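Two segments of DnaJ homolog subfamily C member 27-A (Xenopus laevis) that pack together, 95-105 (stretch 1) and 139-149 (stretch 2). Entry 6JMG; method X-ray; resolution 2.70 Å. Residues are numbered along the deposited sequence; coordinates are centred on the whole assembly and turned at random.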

# COMPACT_ATOMS: atom_id res chain seq x y z
N VAL A 95 -8.24 -9.60 2.04
CA VAL A 95 -9.30 -10.50 1.62
C VAL A 95 -10.64 -9.99 2.13
O VAL A 95 -10.73 -9.49 3.26
CB VAL A 95 -9.06 -11.95 2.10
CG1 VAL A 95 -10.03 -12.92 1.38
CG2 VAL A 95 -7.60 -12.39 1.89
N TYR A 96 -11.68 -10.13 1.30
CA TYR A 96 -13.06 -10.00 1.73
C TYR A 96 -13.91 -11.07 1.06
O TYR A 96 -13.45 -11.83 0.19
CB TYR A 96 -13.65 -8.63 1.42
CG TYR A 96 -13.74 -8.28 -0.03
CD1 TYR A 96 -12.61 -7.87 -0.75
CD2 TYR A 96 -14.97 -8.30 -0.69
CE1 TYR A 96 -12.71 -7.52 -2.10
CE2 TYR A 96 -15.08 -7.94 -2.02
CZ TYR A 96 -13.96 -7.56 -2.73
OH TYR A 96 -14.09 -7.22 -4.07
N ASP A 97 -15.17 -11.12 1.49
CA ASP A 97 -16.16 -12.10 1.04
C ASP A 97 -17.20 -11.36 0.20
O ASP A 97 -17.92 -10.50 0.71
CB ASP A 97 -16.78 -12.79 2.26
CG ASP A 97 -17.87 -13.81 1.91
OD1 ASP A 97 -18.28 -14.53 2.85
OD2 ASP A 97 -18.33 -13.89 0.75
N VAL A 98 -17.30 -11.72 -1.09
CA VAL A 98 -18.25 -11.05 -1.97
C VAL A 98 -19.68 -11.24 -1.51
O VAL A 98 -20.58 -10.52 -1.96
CB VAL A 98 -18.09 -11.55 -3.42
CG1 VAL A 98 -16.70 -11.23 -3.95
CG2 VAL A 98 -18.40 -13.06 -3.52
N GLY A 99 -19.92 -12.19 -0.62
CA GLY A 99 -21.24 -12.47 -0.11
C GLY A 99 -21.68 -11.66 1.08
O GLY A 99 -22.83 -11.80 1.51
N HIS A 100 -20.81 -10.81 1.63
CA HIS A 100 -21.08 -10.08 2.88
C HIS A 100 -20.43 -8.71 2.75
O HIS A 100 -19.22 -8.56 2.91
CB HIS A 100 -20.53 -10.87 4.07
CG HIS A 100 -21.31 -12.11 4.40
ND1 HIS A 100 -20.85 -13.38 4.13
CD2 HIS A 100 -22.51 -12.28 5.03
CE1 HIS A 100 -21.74 -14.27 4.55
NE2 HIS A 100 -22.75 -13.63 5.10
N LYS A 101 -21.25 -7.69 2.46
CA LYS A 101 -20.64 -6.45 2.02
C LYS A 101 -19.95 -5.70 3.18
O LYS A 101 -18.99 -4.95 2.94
CB LYS A 101 -21.66 -5.68 1.15
CG LYS A 101 -21.59 -4.15 1.09
CD LYS A 101 -22.23 -3.49 -0.21
CE LYS A 101 -23.73 -3.70 -0.59
NZ LYS A 101 -24.63 -2.62 -0.22
N GLU A 102 -20.34 -5.96 4.43
CA GLU A 102 -19.64 -5.35 5.56
C GLU A 102 -18.15 -5.70 5.59
O GLU A 102 -17.37 -4.97 6.19
CB GLU A 102 -20.30 -5.76 6.87
CG GLU A 102 -20.09 -7.20 7.23
CD GLU A 102 -21.19 -8.09 6.68
OE1 GLU A 102 -22.08 -7.60 5.94
OE2 GLU A 102 -21.15 -9.30 6.99
N THR A 103 -17.75 -6.84 5.01
CA THR A 103 -16.32 -7.16 4.97
C THR A 103 -15.59 -6.35 3.91
O THR A 103 -14.40 -6.05 4.07
CB THR A 103 -16.07 -8.66 4.74
OG1 THR A 103 -16.34 -9.03 3.38
CG2 THR A 103 -16.92 -9.52 5.68
N PHE A 104 -16.28 -6.00 2.82
CA PHE A 104 -15.65 -5.14 1.83
C PHE A 104 -15.55 -3.71 2.34
O PHE A 104 -14.51 -3.06 2.19
CB PHE A 104 -16.45 -5.19 0.52
CG PHE A 104 -16.00 -4.19 -0.50
CD1 PHE A 104 -14.83 -4.40 -1.22
CD2 PHE A 104 -16.72 -3.04 -0.73
CE1 PHE A 104 -14.38 -3.47 -2.16
CE2 PHE A 104 -16.28 -2.12 -1.66
CZ PHE A 104 -15.11 -2.34 -2.38
N GLU A 105 -16.61 -3.21 2.97
CA GLU A 105 -16.56 -1.86 3.50
C GLU A 105 -15.49 -1.71 4.57
O GLU A 105 -14.87 -0.65 4.68
CB GLU A 105 -17.93 -1.47 4.05
CG GLU A 105 -18.89 -0.97 2.99
CD GLU A 105 -20.32 -1.15 3.40
OE1 GLU A 105 -20.54 -1.78 4.46
OE2 GLU A 105 -21.22 -0.67 2.68
N THR A 139 -23.14 -20.16 -3.86
CA THR A 139 -24.46 -19.89 -4.45
C THR A 139 -25.09 -18.64 -3.87
O THR A 139 -25.90 -17.98 -4.54
CB THR A 139 -25.39 -21.09 -4.25
OG1 THR A 139 -25.19 -21.64 -2.94
CG2 THR A 139 -25.08 -22.15 -5.28
N LYS A 140 -24.76 -18.31 -2.61
CA LYS A 140 -25.39 -17.21 -1.89
C LYS A 140 -25.29 -15.90 -2.66
O LYS A 140 -24.35 -15.67 -3.42
CB LYS A 140 -24.75 -17.06 -0.50
CG LYS A 140 -25.52 -16.22 0.55
CD LYS A 140 -25.22 -14.70 0.49
CE LYS A 140 -25.96 -13.90 1.59
NZ LYS A 140 -26.59 -12.65 1.07
N HIS A 141 -26.32 -15.08 -2.49
CA HIS A 141 -26.45 -13.73 -3.03
C HIS A 141 -25.13 -12.97 -2.96
O HIS A 141 -24.55 -12.80 -1.88
CB HIS A 141 -27.54 -13.02 -2.22
CG HIS A 141 -27.67 -11.55 -2.47
ND1 HIS A 141 -27.46 -10.97 -3.71
CD2 HIS A 141 -27.98 -10.53 -1.63
CE1 HIS A 141 -27.64 -9.66 -3.61
NE2 HIS A 141 -27.95 -9.37 -2.36
N ARG A 142 -24.64 -12.53 -4.11
CA ARG A 142 -23.38 -11.79 -4.15
C ARG A 142 -23.65 -10.31 -3.95
O ARG A 142 -24.44 -9.71 -4.68
CB ARG A 142 -22.66 -12.01 -5.48
CG ARG A 142 -21.22 -11.56 -5.45
CD ARG A 142 -20.67 -11.56 -6.84
NE ARG A 142 -19.29 -12.01 -6.94
CZ ARG A 142 -18.32 -11.34 -7.56
NH1 ARG A 142 -18.56 -10.17 -8.13
NH2 ARG A 142 -17.10 -11.86 -7.62
N SER A 143 -22.96 -9.70 -2.98
CA SER A 143 -23.26 -8.34 -2.55
C SER A 143 -22.20 -7.32 -2.96
O SER A 143 -22.44 -6.12 -2.82
CB SER A 143 -23.41 -8.28 -1.02
OG SER A 143 -24.24 -9.33 -0.55
N VAL A 144 -21.05 -7.75 -3.46
CA VAL A 144 -20.01 -6.87 -3.96
C VAL A 144 -19.68 -7.32 -5.37
O VAL A 144 -19.40 -8.51 -5.59
CB VAL A 144 -18.75 -6.89 -3.07
CG1 VAL A 144 -17.90 -5.64 -3.30
CG2 VAL A 144 -19.14 -7.05 -1.58
N ASP A 145 -19.75 -6.41 -6.33
CA ASP A 145 -19.52 -6.77 -7.72
C ASP A 145 -18.08 -6.47 -8.12
O ASP A 145 -17.35 -5.75 -7.43
CB ASP A 145 -20.50 -6.07 -8.66
CG ASP A 145 -20.51 -4.57 -8.49
OD1 ASP A 145 -20.30 -4.09 -7.35
OD2 ASP A 145 -20.75 -3.89 -9.51
N GLU A 146 -17.67 -7.07 -9.23
CA GLU A 146 -16.28 -6.98 -9.63
C GLU A 146 -15.85 -5.53 -9.88
O GLU A 146 -14.77 -5.11 -9.44
CB GLU A 146 -16.06 -7.87 -10.86
CG GLU A 146 -14.75 -7.63 -11.59
CD GLU A 146 -14.30 -8.82 -12.40
OE1 GLU A 146 -15.17 -9.52 -12.97
OE2 GLU A 146 -13.08 -9.06 -12.46
N SER A 147 -16.71 -4.72 -10.51
CA SER A 147 -16.42 -3.30 -10.71
C SER A 147 -15.98 -2.62 -9.42
O SER A 147 -14.91 -2.00 -9.35
CB SER A 147 -17.64 -2.58 -11.32
OG SER A 147 -18.58 -2.21 -10.32
N GLU A 148 -16.80 -2.74 -8.37
CA GLU A 148 -16.57 -1.99 -7.14
C GLU A 148 -15.26 -2.39 -6.46
O GLU A 148 -14.49 -1.54 -6.02
CB GLU A 148 -17.76 -2.20 -6.20
CG GLU A 148 -17.78 -1.27 -5.00
CD GLU A 148 -19.06 -1.37 -4.21
OE1 GLU A 148 -19.23 -0.54 -3.28
OE2 GLU A 148 -19.88 -2.28 -4.51
N GLY A 149 -15.01 -3.70 -6.34
CA GLY A 149 -13.78 -4.15 -5.72
C GLY A 149 -12.56 -3.87 -6.59
O GLY A 149 -11.50 -3.46 -6.09

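This is a small, mostly apolar contact, centred on Val144 and pinned by one backbone carbonyl, that of Val98, which accepts two hydrogen bonds from the other stretch. The two stretches together bury 597 Å².

The polar anchor is simple. Ser143 N donates to Val98 O at 2.7 Å with good geometry (157°). Val144 N donates to the same Val98 O at 3.2 Å and a more bent angle (138°). The chains run closest here, with Gly99 CA 4.6 Å from Arg142 CA and Val98 CA 5.0 Å from Val144 CA.

A type I beta turn from Asp97 to His100 presents this carbonyl. His100 N closes the turn on Asp97 O at 3.0 Å. The Asp97 side chain braces it further: OD2 accepts from Gly99 N at 2.7 Å, and OD1 accepts from His100 ND1 at 3.1 Å. Gly99 packs tightly, its CA 3.8 Å from His141 O. A CB modelled there would lie only 3.0 Å from Asp97 OD2, so the lack of a side chain suits the turn.

Val144 points toward stretch 1 and is the most covered residue of the contact. Val144 CG1 sits over one face of the Phe104 ring, 3.8 Å from the ring centroid, in a CH-pi contact. Val144 CG1 also lies 3.9 Å from Tyr96 CE2, so this one methyl touches both aromatic rings. Val144 CG2 comes within 3.9 Å of Lys101 CA. The branched apolar side chain of Val144 suits this pocket: both methyls pack near Phe104 and Tyr96, and CG2 also reaches the Lys101 backbone.

Phe104 extends from its helix toward stretch 2 with chi1 in the t rotamer. Its CE1 is 3.7 Å from Gly149 CA, and its CE2 is 3.7 Å from Glu148 OE1. Tyr96 also reaches Gly149, with OH 3.5 Å from its CA. A CB on Gly149 would fall 2.1 Å from Tyr96 OH, a clash. The bare glycine lets the helix of stretch 2 pass close to both rings.

Longer side chains cover the more open parts of the contact. The Arg142 guanidinium lays one face over Val98 CB, and its NE is 3.7 Å from Val98 CG2. Its NH2 is hydrogen-bonded elsewhere in the structure. Lys101 packs its CB 3.8 Å from Ser143 CB. Lys140 contributes its aliphatic chain, with CE 3.8 Å from Gly99 O. The two lysines are exposed, and pair carbon chains that can pack with charged ends that tolerate solvent.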